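Local coordinates for protein octaprenyl Pyrophosphate Synthase (Helicobacter pylori, PDB 3TC1) that probably catalyses the chain-elongating condensation of isopentenyl pyrophosphate with an allylic pyrophosphate to make octaprenyl pyrophosphate, at residues B[197-200]-B[201-204]; B[49-52]-B[53-57]. All coordinates share one frame; numbering follows the deposited sequence.

Contact 1: residues B[197-200]-B[201-204]; sequences QIID and DLLD. With MG (magnesium ion), chain D.
Gln-197 turns its CG away from the backbone N (chi1 -170°) and then bends at chi2, while Asp-201, one helical turn on, swings its carboxylate back beside its own N (chi1 -72°); these torsions bring the amide N-H over the carboxylate. NE2 of Gln-197 donates to OD1 of Asp-201 at 2.9 Å. The acceptor lies in the amide plane, but the carboxylate is met from above, its plane turned 53° from the amide. The same NE2 makes a weak bond to OD2 of Asp-200, so it is shared between the two acids. Glutamine suits the place: its amide N-H groups serve the acids while OE1 pairs with a threonine.

Asp-200 OD2 is the protein ligand of the magnesium ion, at 2.2 Å, and five waters complete an octahedral shell. Water 3 donates to Asp-201 OD1 at 2.7 Å, which makes Asp-201 a second-shell acid. DDLLD fits the second DDxxD motif of polyprenyl synthetases, which in the family binds the magnesium ions that hold the substrate's pyrophosphate, probably here too. Asp-204 does not bind this ion; its carboxylate accepts from Ser-218 N and Asp-219 N. Ile-199 CG2 meets Leu-203 CD1 at 4.0 Å, on a face turned from the ion.

Beside helix 182-205, helix 152-177 hydrogen-bonds Asp-201 OD2 through Tyr-155 OH and Gln-197 OE1 through Thr-163 OG1, and helix 268-286 packs on Ile-198 and Ile-199.

Contact 2: residues B[49-52]-B[53-57]; sequences EKTD and AILLD
Asp-52 is the N-cap of helix 53-80, its OD2 accepting from Leu-55 N: a classic cap in which a side-chain acceptor takes up a backbone N-H of the first turn, ahead of the regular i to i+4 bonding. From CB, which lies beside Ala-53 N, the chain turns at chi1 70°, placing CG between the backbone N and the carbonyl carbon and folding the carboxylate back over the opening turn. CG itself comes within 3.8 Å of Leu-55 CB. At the tip the two oxygens part company: OD1 rests against Leu-55 CB at 3.5 Å, whereas OD2 lies 2.8 Å from Leu-55 N. That bond is nearly straight at the hydrogen, 162°, yet the donor stands 46° out of the carboxylate plane. OD2 also lies 3.3 Å from Ile-54 CB.

Aspartate suits the position because its side chain is short enough to turn back on the helix, and its negative charge should be favoured by the positive end of the helix dipole. Its backbone takes part as well, the carbonyl O accepting from Leu-56 N in the first regular turn of the helix.

Thr-51, just before the cap, adds an apolar touch with its methyl while its hydroxyl OG1 is bonded to Asn-48 N, earlier in the same loop. Leu-55, which also touches Leu-178, extends its side chain across that methyl at about a right angle. Thr-51 CG2 thus lies 3.8 Å from both CG and CD2 of Leu-55.

Overall arrangement
Contact 1 is largely buried and nearer the chain's centre, whereas contact 2 lies at the surface on the opposite side of that centre; the centres of the two contacts are 35 Å apart. They share no secondary-structure element: residues 197-204 run along the later turns of helix 182-205, and residues 49-57 pass from a loop into the first turn of helix 53-80. Both use aspartates in a local, helical setting, but to different ends. In contact 1, Asp-200 and Asp-201 hold the magnesium ion and one of its waters and share a glutamine nitrogen, while in contact 2 a single carboxylate finishes a helix end, with a threonine methyl packed on a leucine.

Contact 1: residues B[197-200]-B[201-204]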
loop_
_atom_site.group_PDB
_atom_site.type_symbol
_atom_site.label_atom_id
_atom_site.label_comp_id
_atom_site.label_asym_id
_atom_site.label_seq_id
_atom_site.Cartn_x
_atom_site.Cartn_y
_atom_site.Cartn_z
ATOM N N GLN B 197 -10.983 0.336 20.553
ATOM C CA GLN B 197 -10.636 -1.017 20.135
ATOM C C GLN B 197 -10.934 -2.064 21.205
ATOM O O GLN B 197 -11.219 -3.217 20.884
ATOM C CB GLN B 197 -9.165 -1.099 19.728
ATOM C CG GLN B 197 -8.794 -2.416 19.043
ATOM C CD GLN B 197 -9.663 -2.699 17.828
ATOM O OE1 GLN B 197 -9.732 -1.893 16.898
ATOM N NE2 GLN B 197 -10.332 -3.848 17.831
ATOM N N ILE B 198 -10.854 -1.678 22.473
ATOM C CA ILE B 198 -11.154 -2.623 23.545
ATOM C C ILE B 198 -12.650 -2.956 23.477
ATOM O O ILE B 198 -13.040 -4.124 23.562
ATOM C CB ILE B 198 -10.793 -2.034 24.931
ATOM C CG1 ILE B 198 -9.270 -1.919 25.057
ATOM C CG2 ILE B 198 -11.316 -2.937 26.051
ATOM C CD1 ILE B 198 -8.813 -1.125 26.275
ATOM N N ILE B 199 -13.479 -1.929 23.293
ATOM C CA ILE B 199 -14.924 -2.120 23.195
ATOM C C ILE B 199 -15.254 -2.921 21.937
ATOM O O ILE B 199 -16.197 -3.720 21.915
ATOM C CB ILE B 199 -15.678 -0.763 23.143
ATOM C CG1 ILE B 199 -15.533 -0.034 24.481
ATOM C CG2 ILE B 199 -17.146 -0.987 22.795
ATOM C CD1 ILE B 199 -16.040 -0.820 25.683
ATOM N N ASP B 200 -14.477 -2.707 20.884
ATOM C CA ASP B 200 -14.716 -3.440 19.653
ATOM C C ASP B 200 -14.416 -4.917 19.884
ATOM O O ASP B 200 -15.167 -5.788 19.445
ATOM C CB ASP B 200 -13.842 -2.916 18.525
ATOM C CG ASP B 200 -14.066 -3.670 17.245
ATOM O OD1 ASP B 200 -15.128 -3.470 16.614
ATOM O OD2 ASP B 200 -13.186 -4.477 16.887
ATOM N N ASP B 201 -13.320 -5.201 20.581
ATOM C CA ASP B 201 -12.968 -6.588 20.871
ATOM C C ASP B 201 -14.029 -7.179 21.796
ATOM O O ASP B 201 -14.360 -8.363 21.714
ATOM C CB ASP B 201 -11.595 -6.668 21.549
ATOM C CG ASP B 201 -10.448 -6.375 20.591
ATOM O OD1 ASP B 201 -10.713 -6.212 19.377
ATOM O OD2 ASP B 201 -9.280 -6.319 21.051
ATOM N N LEU B 202 -14.570 -6.342 22.676
ATOM C CA LEU B 202 -15.590 -6.791 23.610
ATOM C C LEU B 202 -16.867 -7.166 22.852
ATOM O O LEU B 202 -17.459 -8.217 23.099
ATOM C CB LEU B 202 -15.868 -5.691 24.641
ATOM C CG LEU B 202 -16.820 -6.026 25.792
ATOM C CD1 LEU B 202 -16.332 -7.270 26.518
ATOM C CD2 LEU B 202 -16.896 -4.844 26.752
ATOM N N LEU B 203 -17.271 -6.314 21.913
ATOM C CA LEU B 203 -18.470 -6.549 21.116
ATOM C C LEU B 203 -18.395 -7.785 20.221
ATOM O O LEU B 203 -19.405 -8.215 19.656
ATOM C CB LEU B 203 -18.795 -5.310 20.280
ATOM C CG LEU B 203 -19.297 -4.127 21.115
ATOM C CD1 LEU B 203 -19.490 -2.902 20.231
ATOM C CD2 LEU B 203 -20.605 -4.520 21.799
ATOM N N ASP B 204 -17.207 -8.366 20.093
ATOM C CA ASP B 204 -17.058 -9.564 19.282
ATOM C C ASP B 204 -17.543 -10.770 20.062
ATOM O O ASP B 204 -17.966 -11.775 19.483
ATOM C CB ASP B 204 -15.594 -9.805 18.911
ATOM C CG ASP B 204 -15.408 -11.057 18.049
ATOM O OD1 ASP B 204 -15.923 -11.091 16.911
ATOM O OD2 ASP B 204 -14.747 -12.012 18.503
HETATM MG MG MG D . -13.546 -6.472 15.941
HETATM O O HOH W 1 -15.647 -6.730 17.253
HETATM O O HOH W 2 -14.948 -5.729 14.288
HETATM O O HOH W 3 -12.232 -7.382 17.535
HETATM O O HOH W 4 -13.582 -8.663 15.077
HETATM O O HOH W 5 -11.353 -5.935 14.855
#

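Contact 2: residues B[49-52]-B[53-57]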
loop_
_atom_site.group_PDB
_atom_site.type_symbol
_atom_site.label_atom_id
_atom_site.label_comp_id
_atom_site.label_asym_id
_atom_site.label_seq_id
_atom_site.Cartn_x
_atom_site.Cartn_y
_atom_site.Cartn_z
ATOM N N GLU B 49 -17.153 27.564 14.715
ATOM C CA GLU B 49 -18.295 28.114 14.000
ATOM C C GLU B 49 -17.792 29.031 12.890
ATOM O O GLU B 49 -18.285 28.993 11.763
ATOM C CB GLU B 49 -19.186 28.926 14.952
ATOM C CG GLU B 49 -20.336 29.659 14.256
ATOM C CD GLU B 49 -21.189 30.480 15.211
ATOM O OE1 GLU B 49 -20.897 31.680 15.407
ATOM O OE2 GLU B 49 -22.151 29.915 15.772
ATOM N N LYS B 50 -16.787 29.837 13.223
ATOM C CA LYS B 50 -16.213 30.813 12.298
ATOM C C LYS B 50 -15.007 30.396 11.467
ATOM O O LYS B 50 -14.263 31.258 10.994
ATOM C CB LYS B 50 -15.831 32.079 13.063
ATOM C CG LYS B 50 -16.976 32.720 13.794
ATOM C CD LYS B 50 -16.458 33.666 14.851
ATOM C CE LYS B 50 -17.367 33.638 16.065
ATOM N NZ LYS B 50 -16.887 34.542 17.140
ATOM N N THR B 51 -14.793 29.100 11.277
ATOM C CA THR B 51 -13.648 28.673 10.477
ATOM C C THR B 51 -13.833 29.206 9.060
ATOM O O THR B 51 -14.876 28.992 8.454
ATOM C CB THR B 51 -13.531 27.136 10.448
ATOM O OG1 THR B 51 -13.354 26.647 11.784
ATOM C CG2 THR B 51 -12.336 26.713 9.599
ATOM N N ASP B 52 -12.836 29.905 8.529
ATOM C CA ASP B 52 -12.984 30.452 7.185
ATOM C C ASP B 52 -13.110 29.345 6.136
ATOM O O ASP B 52 -12.599 28.232 6.314
ATOM C CB ASP B 52 -11.833 31.411 6.842
ATOM C CG ASP B 52 -10.505 30.705 6.653
ATOM O OD1 ASP B 52 -9.703 30.649 7.618
ATOM O OD2 ASP B 52 -10.268 30.204 5.536
ATOM N N ALA B 53 -13.805 29.659 5.049
ATOM C CA ALA B 53 -14.056 28.702 3.975
ATOM C C ALA B 53 -12.816 28.033 3.385
ATOM O O ALA B 53 -12.855 26.856 3.034
ATOM C CB ALA B 53 -14.860 29.375 2.863
ATOM N N ILE B 54 -11.727 28.782 3.250
ATOM C CA ILE B 54 -10.504 28.213 2.700
ATOM C C ILE B 54 -9.965 27.135 3.637
ATOM O O ILE B 54 -9.613 26.040 3.199
ATOM C CB ILE B 54 -9.419 29.293 2.497
ATOM C CG1 ILE B 54 -9.877 30.305 1.439
ATOM C CG2 ILE B 54 -8.105 28.644 2.097
ATOM C CD1 ILE B 54 -10.208 29.697 0.090
ATOM N N LEU B 55 -9.907 27.450 4.928
ATOM C CA LEU B 55 -9.407 26.502 5.917
ATOM C C LEU B 55 -10.332 25.287 6.041
ATOM O O LEU B 55 -9.867 24.155 6.198
ATOM C CB LEU B 55 -9.261 27.195 7.272
ATOM C CG LEU B 55 -8.714 26.392 8.457
ATOM C CD1 LEU B 55 -7.376 25.742 8.088
ATOM C CD2 LEU B 55 -8.547 27.329 9.651
ATOM N N LEU B 56 -11.638 25.525 5.967
ATOM C CA LEU B 56 -12.620 24.450 6.067
ATOM C C LEU B 56 -12.416 23.418 4.954
ATOM O O LEU B 56 -12.508 22.213 5.190
ATOM C CB LEU B 56 -14.036 25.023 5.981
ATOM C CG LEU B 56 -15.195 24.025 5.955
ATOM C CD1 LEU B 56 -15.165 23.150 7.206
ATOM C CD2 LEU B 56 -16.509 24.792 5.870
ATOM N N ASP B 57 -12.145 23.894 3.743
ATOM C CA ASP B 57 -11.918 22.991 2.624
ATOM C C ASP B 57 -10.664 22.154 2.887
ATOM O O ASP B 57 -10.648 20.955 2.614
ATOM C CB ASP B 57 -11.766 23.774 1.320
ATOM C CG ASP B 57 -11.585 22.866 0.115
ATOM O OD1 ASP B 57 -12.499 22.066 -0.185
ATOM O OD2 ASP B 57 -10.521 22.949 -0.530
#